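Local coordinates for outer envelope protein 64, mitochondrial (Arabidopsis thaliana, PDB 6HPG) that probably serves as a chaperone receptor for Hsp90-dependent protein targeting to mitochondria, represented here by its TPR domain, at residues Val8-Glu11 against Lys12-Ala16; Lys91-Ala94 against Ala95-His99; Gln106-Thr109 against Ala110-Glu114. All coordinates share one frame; numbering follows the deposited sequence.

Contact 1 of 3, residues Val8-Glu11 against Lys12-Ala16; sequences VMKE and KGNAA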
ATOM      1  N   VAL A   8     -17.160   5.272  -5.046  1.00 18.50           N
ATOM      2  CA  VAL A   8     -18.048   4.945  -3.926  1.00 17.51           C
ATOM      3  C   VAL A   8     -17.562   3.713  -3.196  1.00 19.87           C
ATOM      4  O   VAL A   8     -17.414   3.739  -1.948  1.00 18.52           O
ATOM      5  CB  VAL A   8     -19.537   4.875  -4.376  1.00 20.58           C
ATOM      6  CG1 VAL A   8     -20.456   4.291  -3.290  1.00 19.47           C
ATOM      7  CG2 VAL A   8     -19.998   6.285  -4.768  1.00 21.93           C
ATOM      8  N   MET A   9     -17.207   2.677  -3.952  1.00 15.99           N
ATOM      9  CA  MET A   9     -16.671   1.461  -3.364  1.00 14.98           C
ATOM     10  C   MET A   9     -15.332   1.762  -2.636  1.00 19.19           C
ATOM     11  O   MET A   9     -15.105   1.278  -1.513  1.00 14.51           O
ATOM     12  CB  MET A   9     -16.459   0.437  -4.456  1.00 17.65           C
ATOM     13  CG  MET A   9     -17.758   0.002  -5.149  1.00 19.97           C
ATOM     14  SD  MET A   9     -18.765  -0.886  -3.974  1.00 24.20           S
ATOM     15  CE  MET A   9     -19.927   0.294  -3.385  1.00 25.45           C
ATOM     16  N   LYS A  10     -14.471   2.575  -3.256  1.00 14.54           N
ATOM     17  CA  LYS A  10     -13.270   2.966  -2.576  1.00 19.60           C
ATOM     18  C   LYS A  10     -13.576   3.606  -1.246  1.00 18.67           C
ATOM     19  O   LYS A  10     -13.010   3.195  -0.211  1.00 21.94           O
ATOM     20  CB  LYS A  10     -12.377   3.865  -3.434  1.00 22.18           C
ATOM     21  CG  LYS A  10     -11.042   4.169  -2.741  1.00 23.52           C
ATOM     22  CD  LYS A  10     -10.490   5.525  -3.082  1.00 23.42           C
ATOM     23  CE  LYS A  10     -11.302   6.622  -2.417  1.00 28.31           C
ATOM     24  NZ  LYS A  10     -10.593   7.931  -2.596  1.00 29.74           N
ATOM     25  N   GLU A  11     -14.503   4.558  -1.241  1.00 20.52           N
ATOM     26  CA  GLU A  11     -14.835   5.262   0.001  1.00 22.64           C
ATOM     27  C   GLU A  11     -15.401   4.311   1.080  1.00 23.81           C
ATOM     28  O   GLU A  11     -15.093   4.474   2.247  1.00 18.87           O
ATOM     29  CB  GLU A  11     -15.752   6.457  -0.275  1.00 27.15           C
ATOM     30  CG  GLU A  11     -15.043   7.498  -1.167  1.00 30.17           C
ATOM     31  CD  GLU A  11     -15.946   8.591  -1.728  1.00 31.82           C
ATOM     32  OE1 GLU A  11     -17.172   8.565  -1.495  1.00 29.80           O
ATOM     33  OE2 GLU A  11     -15.404   9.499  -2.401  1.00 28.01           O
ATOM     34  N   LYS A  12     -16.147   3.288   0.670  1.00 21.25           N
ATOM     35  CA  LYS A  12     -16.726   2.285   1.595  1.00 22.64           C
ATOM     36  C   LYS A  12     -15.606   1.421   2.159  1.00 19.77           C
ATOM     37  O   LYS A  12     -15.570   1.082   3.355  1.00 16.68           O
ATOM     38  CB  LYS A  12     -17.757   1.401   0.856  1.00 24.21           C
ATOM     39  CG  LYS A  12     -19.237   1.656   1.147  1.00 33.67           C
ATOM     40  CD  LYS A  12     -19.809   2.958   0.637  1.00 34.38           C
ATOM     41  CE  LYS A  12     -21.318   2.860   0.427  1.00 43.92           C
ATOM     42  NZ  LYS A  12     -21.754   2.013  -0.741  1.00 47.37           N
ATOM     43  N   GLY A  13     -14.663   1.095   1.303  1.00 17.23           N
ATOM     44  CA  GLY A  13     -13.430   0.426   1.739  1.00 20.00           C
ATOM     45  C   GLY A  13     -12.692   1.218   2.814  1.00 18.68           C
ATOM     46  O   GLY A  13     -12.217   0.633   3.788  1.00 19.07           O
ATOM     47  N   ASN A  14     -12.573   2.532   2.601  1.00 17.28           N
ATOM     48  CA  ASN A  14     -11.821   3.407   3.510  1.00 17.34           C
ATOM     49  C   ASN A  14     -12.544   3.440   4.857  1.00 19.65           C
ATOM     50  O   ASN A  14     -11.901   3.394   5.882  1.00 23.21           O
ATOM     51  CB  ASN A  14     -11.625   4.816   2.938  1.00 15.87           C
ATOM     52  CG  ASN A  14     -10.594   4.870   1.783  1.00 15.76           C
ATOM     53  OD1 ASN A  14      -9.964   3.876   1.397  1.00 17.97           O
ATOM     54  ND2 ASN A  14     -10.434   6.034   1.240  1.00 15.56           N
ATOM     55  N   ALA A  15     -13.875   3.458   4.845  1.00 18.88           N
ATOM     56  CA  ALA A  15     -14.626   3.407   6.089  1.00 23.79           C
ATOM     57  C   ALA A  15     -14.432   2.049   6.776  1.00 23.15           C
ATOM     58  O   ALA A  15     -14.232   2.006   7.990  1.00 22.65           O
ATOM     59  CB  ALA A  15     -16.112   3.724   5.856  1.00 25.10           C
ATOM     60  N   ALA A  16     -14.464   0.953   6.008  1.00 16.84           N
ATOM     61  CA  ALA A  16     -14.237  -0.363   6.575  1.00 17.95           C
ATOM     62  C   ALA A  16     -12.846  -0.466   7.189  1.00 22.01           C
ATOM     63  O   ALA A  16     -12.662  -1.003   8.298  1.00 23.77           O
ATOM     64  CB  ALA A  16     -14.439  -1.448   5.514  1.00 19.56           C
TER

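Contact 2 of 3, residues Lys91-Ala94 against Ala95-His99; sequences KEAA and ADFRH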
ATOM      1  N   LYS A  91      16.927  -6.797   1.892  1.00 33.57           N
ATOM      2  CA  LYS A  91      17.615  -6.081   0.801  1.00 38.94           C
ATOM      3  C   LYS A  91      16.558  -5.427  -0.074  1.00 40.19           C
ATOM      4  O   LYS A  91      16.632  -4.232  -0.360  1.00 29.14           O
ATOM      5  CB  LYS A  91      18.538  -7.038  -0.022  1.00 43.03           C
ATOM      6  CG  LYS A  91      18.640  -6.826  -1.550  1.00 49.02           C
ATOM      7  CD  LYS A  91      19.888  -6.056  -1.991  1.00 58.81           C
ATOM      8  CE  LYS A  91      19.735  -5.369  -3.352  1.00 53.69           C
ATOM      9  NZ  LYS A  91      19.102  -4.014  -3.298  1.00 48.90           N
ATOM     10  N   GLU A  92      15.567  -6.223  -0.470  1.00 33.72           N
ATOM     11  CA  GLU A  92      14.434  -5.727  -1.260  1.00 34.69           C
ATOM     12  C   GLU A  92      13.572  -4.666  -0.536  1.00 29.23           C
ATOM     13  O   GLU A  92      13.107  -3.705  -1.149  1.00 26.13           O
ATOM     14  CB  GLU A  92      13.582  -6.907  -1.709  1.00 35.01           C
ATOM     15  CG  GLU A  92      14.283  -7.787  -2.718  1.00 39.44           C
ATOM     16  CD  GLU A  92      13.634  -9.149  -2.820  1.00 46.86           C
ATOM     17  OE1 GLU A  92      12.493  -9.210  -3.311  1.00 50.67           O
ATOM     18  OE2 GLU A  92      14.268 -10.145  -2.403  1.00 55.34           O
ATOM     19  N   ALA A  93      13.384  -4.837   0.770  1.00 32.16           N
ATOM     20  CA  ALA A  93      12.697  -3.816   1.564  1.00 33.37           C
ATOM     21  C   ALA A  93      13.468  -2.495   1.466  1.00 31.79           C
ATOM     22  O   ALA A  93      12.876  -1.471   1.134  1.00 27.91           O
ATOM     23  CB  ALA A  93      12.538  -4.227   3.029  1.00 28.73           C
ATOM     24  N   ALA A  94      14.774  -2.532   1.733  1.00 27.95           N
ATOM     25  CA  ALA A  94      15.571  -1.299   1.742  1.00 28.07           C
ATOM     26  C   ALA A  94      15.471  -0.588   0.408  1.00 22.56           C
ATOM     27  O   ALA A  94      15.358   0.608   0.361  1.00 25.63           O
ATOM     28  CB  ALA A  94      17.026  -1.567   2.100  1.00 30.97           C
ATOM     29  N   ALA A  95      15.501  -1.323  -0.687  1.00 21.38           N
ATOM     30  CA  ALA A  95      15.348  -0.689  -1.973  1.00 20.61           C
ATOM     31  C   ALA A  95      14.051   0.137  -2.046  1.00 23.80           C
ATOM     32  O   ALA A  95      14.047   1.294  -2.548  1.00 19.76           O
ATOM     33  CB  ALA A  95      15.398  -1.726  -3.060  1.00 21.57           C
ATOM     34  N   ASP A  96      12.957  -0.449  -1.541  1.00 23.33           N
ATOM     35  CA  ASP A  96      11.673   0.211  -1.584  1.00 22.67           C
ATOM     36  C   ASP A  96      11.636   1.365  -0.587  1.00 20.79           C
ATOM     37  O   ASP A  96      11.154   2.448  -0.930  1.00 17.25           O
ATOM     38  CB  ASP A  96      10.531  -0.739  -1.253  1.00 23.66           C
ATOM     39  CG  ASP A  96      10.210  -1.706  -2.342  1.00 26.84           C
ATOM     40  OD1 ASP A  96      10.511  -1.496  -3.545  1.00 24.03           O
ATOM     41  OD2 ASP A  96       9.572  -2.705  -1.948  1.00 26.46           O
ATOM     42  N   PHE A  97      12.160   1.166   0.626  1.00 19.18           N
ATOM     43  CA  PHE A  97      12.147   2.264   1.573  1.00 20.76           C
ATOM     44  C   PHE A  97      13.073   3.405   1.029  1.00 20.59           C
ATOM     45  O   PHE A  97      12.817   4.578   1.269  1.00 23.85           O
ATOM     46  CB  PHE A  97      12.506   1.815   3.010  1.00 23.16           C
ATOM     47  CG  PHE A  97      11.377   1.082   3.746  1.00 27.91           C
ATOM     48  CD1 PHE A  97      10.175   1.723   4.057  1.00 23.80           C
ATOM     49  CD2 PHE A  97      11.550  -0.247   4.189  1.00 26.38           C
ATOM     50  CE1 PHE A  97       9.157   1.037   4.729  1.00 28.61           C
ATOM     51  CE2 PHE A  97      10.532  -0.929   4.863  1.00 22.93           C
ATOM     52  CZ  PHE A  97       9.334  -0.293   5.127  1.00 23.11           C
ATOM     53  N   ARG A  98      14.121   3.055   0.273  1.00 22.07           N
ATOM     54  CA  ARG A  98      15.037   4.077  -0.279  1.00 19.86           C
ATOM     55  C   ARG A  98      14.372   4.845  -1.375  1.00 19.62           C
ATOM     56  O   ARG A  98      14.487   6.070  -1.441  1.00 16.78           O
ATOM     57  CB  ARG A  98      16.356   3.473  -0.702  1.00 20.79           C
ATOM     58  CG  ARG A  98      17.316   3.308   0.495  1.00 22.31           C
ATOM     59  CD  ARG A  98      18.478   2.422   0.139  1.00 23.67           C
ATOM     60  NE  ARG A  98      19.416   2.247   1.244  1.00 23.72           N
ATOM     61  CZ  ARG A  98      20.312   1.263   1.336  1.00 24.07           C
ATOM     62  NH1 ARG A  98      20.429   0.338   0.390  1.00 27.74           N
ATOM     63  NH2 ARG A  98      21.138   1.217   2.381  1.00 24.21           N
ATOM     64  N   HIS A  99      13.609   4.136  -2.217  1.00 23.95           N
ATOM     65  CA  HIS A  99      12.904   4.797  -3.282  1.00 21.86           C
ATOM     66  C   HIS A  99      11.764   5.721  -2.833  1.00 22.80           C
ATOM     67  O   HIS A  99      11.516   6.758  -3.477  1.00 21.47           O
ATOM     68  CB  HIS A  99      12.367   3.820  -4.319  1.00 24.65           C
ATOM     69  CG  HIS A  99      12.093   4.483  -5.621  1.00 26.85           C
ATOM     70  ND1 HIS A  99      13.106   4.990  -6.412  1.00 34.64           N
ATOM     71  CD2 HIS A  99      10.936   4.784  -6.249  1.00 30.27           C
ATOM     72  CE1 HIS A  99      12.586   5.535  -7.497  1.00 31.69           C
ATOM     73  NE2 HIS A  99      11.271   5.422  -7.422  1.00 33.23           N
TER

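Contact 3 of 3, residues Gln106-Thr109 against Ala110-Glu114; sequences QNKT and AKVAE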
ATOM      1  N   GLN A 106      11.099  13.716   3.035  1.00 24.20           N
ATOM      2  CA  GLN A 106      10.878  13.909   4.471  1.00 29.79           C
ATOM      3  C   GLN A 106      10.180  12.710   5.125  1.00 31.17           C
ATOM      4  O   GLN A 106       9.868  12.769   6.318  1.00 28.67           O
ATOM      5  CB  GLN A 106      10.054  15.189   4.721  1.00 35.81           C
ATOM      6  CG  GLN A 106      10.680  16.456   4.166  1.00 45.31           C
ATOM      7  CD  GLN A 106      11.837  16.941   5.009  1.00 59.62           C
ATOM      8  OE1 GLN A 106      12.987  16.916   4.570  1.00 67.97           O
ATOM      9  NE2 GLN A 106      11.545  17.359   6.242  1.00 62.93           N
ATOM     10  N   ASN A 107       9.950  11.629   4.372  1.00 25.35           N
ATOM     11  CA  ASN A 107       9.028  10.603   4.814  1.00 23.00           C
ATOM     12  C   ASN A 107       9.549   9.939   6.053  1.00 25.24           C
ATOM     13  O   ASN A 107      10.610   9.325   6.043  1.00 26.03           O
ATOM     14  CB  ASN A 107       8.797   9.563   3.727  1.00 25.05           C
ATOM     15  CG  ASN A 107       7.720   8.586   4.108  1.00 26.58           C
ATOM     16  OD1 ASN A 107       7.991   7.546   4.706  1.00 28.88           O
ATOM     17  ND2 ASN A 107       6.494   8.925   3.798  1.00 21.88           N
ATOM     18  N   LYS A 108       8.797  10.052   7.136  1.00 25.32           N
ATOM     19  CA  LYS A 108       9.273   9.583   8.424  1.00 36.13           C
ATOM     20  C   LYS A 108       9.321   8.050   8.480  1.00 33.00           C
ATOM     21  O   LYS A 108      10.191   7.501   9.140  1.00 35.22           O
ATOM     22  CB  LYS A 108       8.439  10.167   9.574  1.00 43.71           C
ATOM     23  CG  LYS A 108       9.249  10.962  10.607  1.00 64.17           C
ATOM     24  CD  LYS A 108      10.131  10.085  11.514  1.00 75.59           C
ATOM     25  CE  LYS A 108      11.628  10.282  11.268  1.00 78.92           C
ATOM     26  NZ  LYS A 108      12.446   9.173  11.845  1.00 80.29           N
ATOM     27  N   THR A 109       8.438   7.368   7.747  1.00 25.24           N
ATOM     28  CA  THR A 109       8.289   5.942   7.887  1.00 23.84           C
ATOM     29  C   THR A 109       9.396   5.247   7.235  1.00 25.04           C
ATOM     30  O   THR A 109       9.884   4.256   7.764  1.00 30.62           O
ATOM     31  CB  THR A 109       6.970   5.457   7.284  1.00 27.87           C
ATOM     32  OG1 THR A 109       5.941   5.784   8.218  1.00 32.02           O
ATOM     33  CG2 THR A 109       6.933   3.928   6.995  1.00 26.12           C
ATOM     34  N   ALA A 110       9.768   5.719   6.048  1.00 26.28           N
ATOM     35  CA  ALA A 110      10.959   5.216   5.368  1.00 22.48           C
ATOM     36  C   ALA A 110      12.268   5.436   6.166  1.00 23.73           C
ATOM     37  O   ALA A 110      13.102   4.557   6.191  1.00 28.75           O
ATOM     38  CB  ALA A 110      11.056   5.832   3.983  1.00 24.67           C
ATOM     39  N   LYS A 111      12.448   6.592   6.795  1.00 24.62           N
ATOM     40  CA  LYS A 111      13.672   6.856   7.600  1.00 29.14           C
ATOM     41  C   LYS A 111      13.794   5.967   8.837  1.00 27.00           C
ATOM     42  O   LYS A 111      14.867   5.458   9.108  1.00 34.63           O
ATOM     43  CB  LYS A 111      13.772   8.329   7.997  1.00 30.77           C
ATOM     44  CG  LYS A 111      14.059   9.207   6.799  1.00 36.91           C
ATOM     45  CD  LYS A 111      14.453  10.639   7.148  1.00 44.76           C
ATOM     46  CE  LYS A 111      13.292  11.611   7.038  1.00 52.72           C
ATOM     47  NZ  LYS A 111      13.803  12.998   6.861  1.00 62.44           N
ATOM     48  N   VAL A 112      12.696   5.771   9.571  1.00 27.46           N
ATOM     49  CA  VAL A 112      12.661   4.832  10.703  1.00 26.69           C
ATOM     50  C   VAL A 112      13.009   3.445  10.186  1.00 26.91           C
ATOM     51  O   VAL A 112      13.859   2.776  10.769  1.00 26.20           O
ATOM     52  CB  VAL A 112      11.280   4.839  11.454  1.00 32.61           C
ATOM     53  CG1 VAL A 112      11.133   3.675  12.437  1.00 29.86           C
ATOM     54  CG2 VAL A 112      11.064   6.147  12.196  1.00 28.40           C
ATOM     55  N   ALA A 113      12.397   3.039   9.068  1.00 28.90           N
ATOM     56  CA  ALA A 113      12.647   1.711   8.496  1.00 30.77           C
ATOM     57  C   ALA A 113      14.100   1.486   8.067  1.00 28.30           C
ATOM     58  O   ALA A 113      14.609   0.398   8.246  1.00 22.79           O
ATOM     59  CB  ALA A 113      11.745   1.452   7.292  1.00 37.28           C
ATOM     60  N   GLU A 114      14.721   2.493   7.451  1.00 24.28           N
ATOM     61  CA  GLU A 114      16.119   2.397   7.009  1.00 24.32           C
ATOM     62  C   GLU A 114      17.050   2.097   8.183  1.00 23.16           C
ATOM     63  O   GLU A 114      17.873   1.189   8.107  1.00 28.81           O
ATOM     64  CB  GLU A 114      16.566   3.695   6.331  1.00 25.06           C
ATOM     65  CG  GLU A 114      16.134   3.850   4.875  1.00 28.26           C
ATOM     66  CD  GLU A 114      16.803   5.050   4.220  1.00 35.62           C
ATOM     67  OE1 GLU A 114      17.098   6.052   4.934  1.00 28.58           O
ATOM     68  OE2 GLU A 114      17.050   4.974   2.989  1.00 32.43           O
TER
HETATM   69  O   HOH W   1      14.454  14.816   4.998  1.00 34.63           O

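Contact 1 of 3, residues Val8-Glu11 against Lys12-Ala16
Val8 and Lys12 sit one turn apart on helix 2-18 and run alongside each other: Val8 CG1 lies 3.7 Å from Lys12 NZ, while the backbone N-H of Lys12 bonds to Val8 O at 2.9 Å. Next comes Met9, which starts off away from Lys12 but is bent about CB-CG and CG-SD (chi3 98°); this brings CE back to within 3.6 Å of Lys12 NZ. The Met9 side chain also packs on Ala32 and Leu35 of helix 22-35. Met9 O takes the N-H of Gly13, 2.9 Å from the glycine N. Gly13 falls at the small position of the TPR consensus in the first helix of TPR 1. Lys10 and Asn14 slant across each other, with Lys10 CE 3.8 Å from Asn14 ND2, and both reach the backbone of the bound peptide through NZ and ND2. Such a lysine-asparagine pair, one turn apart, is known from the peptide grooves of Hsp70- and Hsp90-binding TPR domains. Glu7 forms a salt bridge with Lys10 NZ, and Asn14 OD1 is bonded to Tyr29 OH. Glu11 contributes its carbonyl: the N-H of Ala15 hydrogen-bonds to Glu11 O, with Ala15 N 3.0 Å from that oxygen.

Contact 2 of 3, residues Lys91-Ala94 against Ala95-His99
This is one-turn packing within helix 90-103, the second helix of TPR 3, where Ala93 meets Phe97 and Ala94 meets Arg98 along with the backbone bonds that wind the turn. Phe97 N donates to Ala93 O at 2.8 Å. With chi1 at -76°, the ring leans back toward the preceding turn, bringing Phe97 CD2 to 4.3 Å from Ala93 CB and leaving Ala93 O oblique to the ring. Ala93 and Phe97 both pack on Leu117 of helix 108-118 and on Glu85 of helix 74-86. On another side of the helix, next to Ile121, Arg98 N bonds to Ala94 O at 2.7 Å, and Arg98 CB crowds the same oxygen at 3.2 Å. Arg98 CG sits beside the backbone N (chi1 -82°), so the chain, extended from CG to NE, heads back along the helix and Ala94 CB lies over one guanidinium face, 4.2 Å above the plane and toward the rim. Asp96 N is shared: its bond to Glu92 O is long (3.3 Å), and the one to Ala93 O is weak and bent. The Asp96 carboxylate is gripped by two salt bridges, to Arg80 and Arg84 of helix 74-86, and Arg84 also bonds to Glu92 O; together these should favour a charged aspartate. Ala93 and Phe97 fall at the alanine and aromatic consensus positions of a TPR second helix, packed between helix 74-86 and helix 108-118.

Contact 3 of 3, residues Gln106-Thr109 against Ala110-Glu114
The Asn107 amide caps the start of helix 108-118 through its oxygen: OD1 accepts the N-H of Ala110 at 2.9 Å, in the carbonyl plane and almost straight (170°). Thr109 N adds a second, weak and bent bond to OD1, the usual way an N-cap asparagine occupies backbone N-H groups of the first turn. CG lies anti to the backbone N of Asn107 (chi1 -173°), which swings OD1 over the helix start and within 3.6 Å of Ala110 CB. At the other end of the amide, ND2 bonds to Glu104 OE1 and weakly to the backbone of the bound peptide. The second flat group, the Gln106 amide, meets Lys111 through water 1, which donates to Gln106 OE1 at 2.6 Å and accepts from Lys111 NZ at 2.7 Å. Lys111 starts back toward Gln106, CG beside its backbone N, and a bend at chi3 (-99°) brings CE to 3.7 Å from Gln106 O. Lys108 crosses Val112 at about a right angle, its NZ 3.3 Å from Val112 CG2. Helix 108-118 comes after the helix pair of the third repeat; Ala110 packs on Leu101 of helix 90-103 and on Leu78 of helix 74-86.

Contacts 2 and 3 are neighbours, their centres 11 Å apart, and they touch where helices 90-103 and 108-118 pack together: Phe97 CD2 reaches Ala113 CB at 3.5 Å, and Arg98 lies against Glu114. Contact 1 stands on the opposite side of the chain's centre, 29 Å from contact 2 and 27 Å from contact 3 between centres; its nearest atoms stay about 17 Å from those of contact 3. What joins contacts 1 and 3 is the bound peptide, touched by Lys10 and Asn14 in the first TPR and by Asn107 and Thr109 at the far end of the superhelix. Contact 2 belongs instead to the packing of the third repeat.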